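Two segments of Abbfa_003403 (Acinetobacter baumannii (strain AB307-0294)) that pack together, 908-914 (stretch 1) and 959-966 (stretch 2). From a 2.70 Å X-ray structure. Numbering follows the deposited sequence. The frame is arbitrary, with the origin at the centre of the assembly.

Stretch 1 908-914: QKLVAYV
Stretch 2 (959-966) AFPEPIFE

Residues 908-914 form part of a longer β-strand, and residues 959-966 of the same chain pass across one side of it in a largely extended path without regular strand pairing. The strand has phi between -88° and -143° and psi between 119° and 153°. In the second stretch, Ala-959 (-101°/-1°) lies in a 3-10 turn, after which Phe-960 to Pro-963 hold phi of -65° to -79° and psi of 142° to 149°; Ile-964 departs to -108°/101° before Phe-965 resumes at -71°/135°. The touching segments run obliquely, with end-to-end directions 132° apart. Their register is set by three CA pairs: Lys-909 with Phe-965 at 8.7 Å, Val-911 with Pro-963 at 7.1 Å, and Tyr-913 with Phe-960 at 8.3 Å. No backbone-to-backbone hydrogen bond joins them, so the contact, which buries 393 Å² in total, rests mainly on side chains, with backbone carbonyls as partners in places.

Strand alternation directs the CA-to-CB bonds of Lys-909, Val-911 and Tyr-913 toward the second stretch, while those of Gln-908, Leu-910 and Val-914 point away. Tyr-913 covers the most surface. Its side chain, with chi1 m (-53°) and chi2 -96°, reaches toward the loop and places its hydroxyl beside the backbone of Pro-961. Tyr-913 OH donates a hydrogen bond to Pro-961 O at 2.7 Å, near the plane of the tyrosine ring, satisfying a carbonyl of a loop that forms no sheet pairing with the strand. The same hydroxyl lies 3.7 Å from Pro-963 CD, and Tyr-913 CE1 meets Pro-961 CD at 3.9 Å.

One face of the tyrosine ring receives Phe-960, whose rotamer is m (-74°) with chi2 58°. The rings pack edge-to-face, with the Phe-960 edge toward the Tyr-913 face, centroids 4.8 Å apart and planes at 71°. Phe-960 CD2 comes within 3.4 Å of Tyr-913 CG, and Phe-960 CB sits 4.0 Å from the Tyr-913 ring centroid, 21° off its normal, in a CH-pi contact. Both approaches set C-H groups against the electron-rich aromatic face.

At the other end of the contact, Phe-965 (chi1 m, -66°; chi2 -76°) is the second-largest contributor. Lys-909 lays its aliphatic chain over one face of this ring: Lys-909 CB is 3.6 Å from Phe-965 CZ, and Lys-909 CD makes a CH-pi contact 3.8 Å from the ring centroid, only 13° off the normal. With chi angles m, t, t, m (-74°, 176°, 177°, -68°), the lysine uses its methylenes here while its end leads away from the loop. At the ring edge, Phe-965 CE1 approaches Leu-910 O at 3.8 Å.

Val-911, with chi1 t (-167°), lies between Lys-909 and Tyr-913 in the strand and packs against Pro-963 and Phe-965. Its CG2 lies 3.5 Å from Phe-965 CZ and also 3.5 Å from Pro-963 CG, whose ring is C-gamma endo; Pro-961 is C-gamma exo. Pro-963 thus touches both Val-911, through CG, and the Tyr-913 hydroxyl, through CD. Glu-962 and Ile-964 leave their side chains outside this packing.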

# COMPACT_ATOMS: atom_id res chain seq x y z
N GLN A 908 13.02 -5.29 10.42
CA GLN A 908 11.86 -6.14 10.17
C GLN A 908 11.43 -6.07 8.71
O GLN A 908 11.52 -5.01 8.07
CB GLN A 908 10.68 -5.74 11.07
CG GLN A 908 11.03 -5.62 12.55
CD GLN A 908 11.75 -4.31 12.89
OE1 GLN A 908 11.66 -3.32 12.14
NE2 GLN A 908 12.49 -4.31 14.00
N LYS A 909 10.99 -7.20 8.17
CA LYS A 909 10.55 -7.28 6.78
C LYS A 909 9.35 -8.21 6.65
O LYS A 909 9.17 -9.13 7.45
CB LYS A 909 11.68 -7.76 5.88
CG LYS A 909 12.79 -6.77 5.58
CD LYS A 909 13.87 -7.48 4.74
CE LYS A 909 15.02 -6.58 4.29
NZ LYS A 909 14.61 -5.55 3.30
N LEU A 910 8.55 -7.96 5.62
CA LEU A 910 7.37 -8.75 5.29
C LEU A 910 7.70 -9.92 4.38
O LEU A 910 8.46 -9.75 3.42
CB LEU A 910 6.34 -7.87 4.60
CG LEU A 910 5.70 -6.85 5.52
CD1 LEU A 910 4.86 -5.90 4.69
CD2 LEU A 910 4.86 -7.59 6.49
N VAL A 911 7.10 -11.08 4.67
CA VAL A 911 7.22 -12.32 3.86
C VAL A 911 5.86 -12.79 3.40
O VAL A 911 4.92 -12.88 4.21
CB VAL A 911 7.84 -13.47 4.67
CG1 VAL A 911 8.25 -14.62 3.75
CG2 VAL A 911 9.00 -12.98 5.46
N ALA A 912 5.74 -13.14 2.13
CA ALA A 912 4.48 -13.68 1.65
C ALA A 912 4.62 -15.13 1.24
O ALA A 912 5.41 -15.45 0.34
CB ALA A 912 3.95 -12.86 0.49
N TYR A 913 3.88 -16.01 1.90
CA TYR A 913 3.80 -17.42 1.49
C TYR A 913 2.54 -17.64 0.63
O TYR A 913 1.45 -17.13 0.97
CB TYR A 913 3.77 -18.35 2.71
CG TYR A 913 4.91 -18.14 3.68
CD1 TYR A 913 6.07 -18.92 3.63
CD2 TYR A 913 4.82 -17.17 4.66
CE1 TYR A 913 7.12 -18.73 4.52
CE2 TYR A 913 5.86 -16.96 5.56
CZ TYR A 913 7.01 -17.75 5.48
OH TYR A 913 8.04 -17.53 6.38
N VAL A 914 2.67 -18.35 -0.50
CA VAL A 914 1.51 -18.56 -1.37
C VAL A 914 1.40 -20.00 -1.87
O VAL A 914 2.41 -20.69 -2.03
CB VAL A 914 1.54 -17.61 -2.58
CG1 VAL A 914 1.36 -16.16 -2.12
CG2 VAL A 914 2.83 -17.77 -3.34
N ALA A 959 5.21 -22.50 12.15
CA ALA A 959 5.83 -23.61 11.42
C ALA A 959 6.15 -23.34 9.94
O ALA A 959 6.67 -24.22 9.25
CB ALA A 959 4.96 -24.82 11.52
N PHE A 960 5.82 -22.14 9.45
CA PHE A 960 6.26 -21.75 8.11
C PHE A 960 7.79 -21.63 8.07
O PHE A 960 8.41 -21.21 9.04
CB PHE A 960 5.62 -20.43 7.69
CG PHE A 960 4.16 -20.56 7.32
CD1 PHE A 960 3.24 -21.07 8.22
CD2 PHE A 960 3.71 -20.17 6.07
CE1 PHE A 960 1.91 -21.19 7.88
CE2 PHE A 960 2.38 -20.30 5.73
CZ PHE A 960 1.48 -20.80 6.62
N PRO A 961 8.40 -22.03 6.96
CA PRO A 961 9.87 -22.02 6.95
C PRO A 961 10.38 -20.59 7.00
O PRO A 961 9.71 -19.71 6.50
CB PRO A 961 10.25 -22.69 5.62
CG PRO A 961 8.98 -23.17 5.03
CD PRO A 961 7.84 -22.42 5.65
N GLU A 962 11.53 -20.36 7.64
CA GLU A 962 12.07 -19.00 7.72
C GLU A 962 12.50 -18.58 6.33
O GLU A 962 12.97 -19.41 5.54
CB GLU A 962 13.23 -18.92 8.71
CG GLU A 962 12.89 -19.42 10.11
CD GLU A 962 11.73 -18.66 10.79
OE1 GLU A 962 11.69 -17.40 10.71
OE2 GLU A 962 10.86 -19.32 11.41
N PRO A 963 12.28 -17.31 5.99
CA PRO A 963 12.70 -16.75 4.71
C PRO A 963 14.19 -16.43 4.70
O PRO A 963 14.74 -16.09 5.75
CB PRO A 963 11.88 -15.47 4.60
CG PRO A 963 11.73 -15.04 6.00
CD PRO A 963 11.55 -16.31 6.80
N ILE A 964 14.81 -16.53 3.54
CA ILE A 964 16.13 -15.98 3.31
C ILE A 964 16.03 -14.75 2.40
O ILE A 964 15.88 -14.86 1.19
CB ILE A 964 17.04 -17.02 2.69
CG1 ILE A 964 17.11 -18.24 3.60
CG2 ILE A 964 18.39 -16.46 2.43
CD1 ILE A 964 17.87 -19.41 2.97
N PHE A 965 16.09 -13.56 2.99
CA PHE A 965 15.93 -12.32 2.23
C PHE A 965 17.10 -11.96 1.31
O PHE A 965 18.26 -12.04 1.72
CB PHE A 965 15.71 -11.14 3.17
CG PHE A 965 14.42 -11.19 3.93
CD1 PHE A 965 13.22 -10.90 3.31
CD2 PHE A 965 14.41 -11.54 5.27
CE1 PHE A 965 12.02 -10.94 4.02
CE2 PHE A 965 13.22 -11.58 5.99
CZ PHE A 965 12.03 -11.28 5.36
N GLU A 966 16.78 -11.55 0.08
CA GLU A 966 17.72 -10.85 -0.79
C GLU A 966 18.23 -9.59 -0.08
O GLU A 966 17.44 -8.78 0.41
CB GLU A 966 17.06 -10.45 -2.12
CG GLU A 966 16.88 -11.58 -3.14
CD GLU A 966 16.26 -11.11 -4.47
OE1 GLU A 966 16.60 -10.00 -4.93
OE2 GLU A 966 15.43 -11.86 -5.05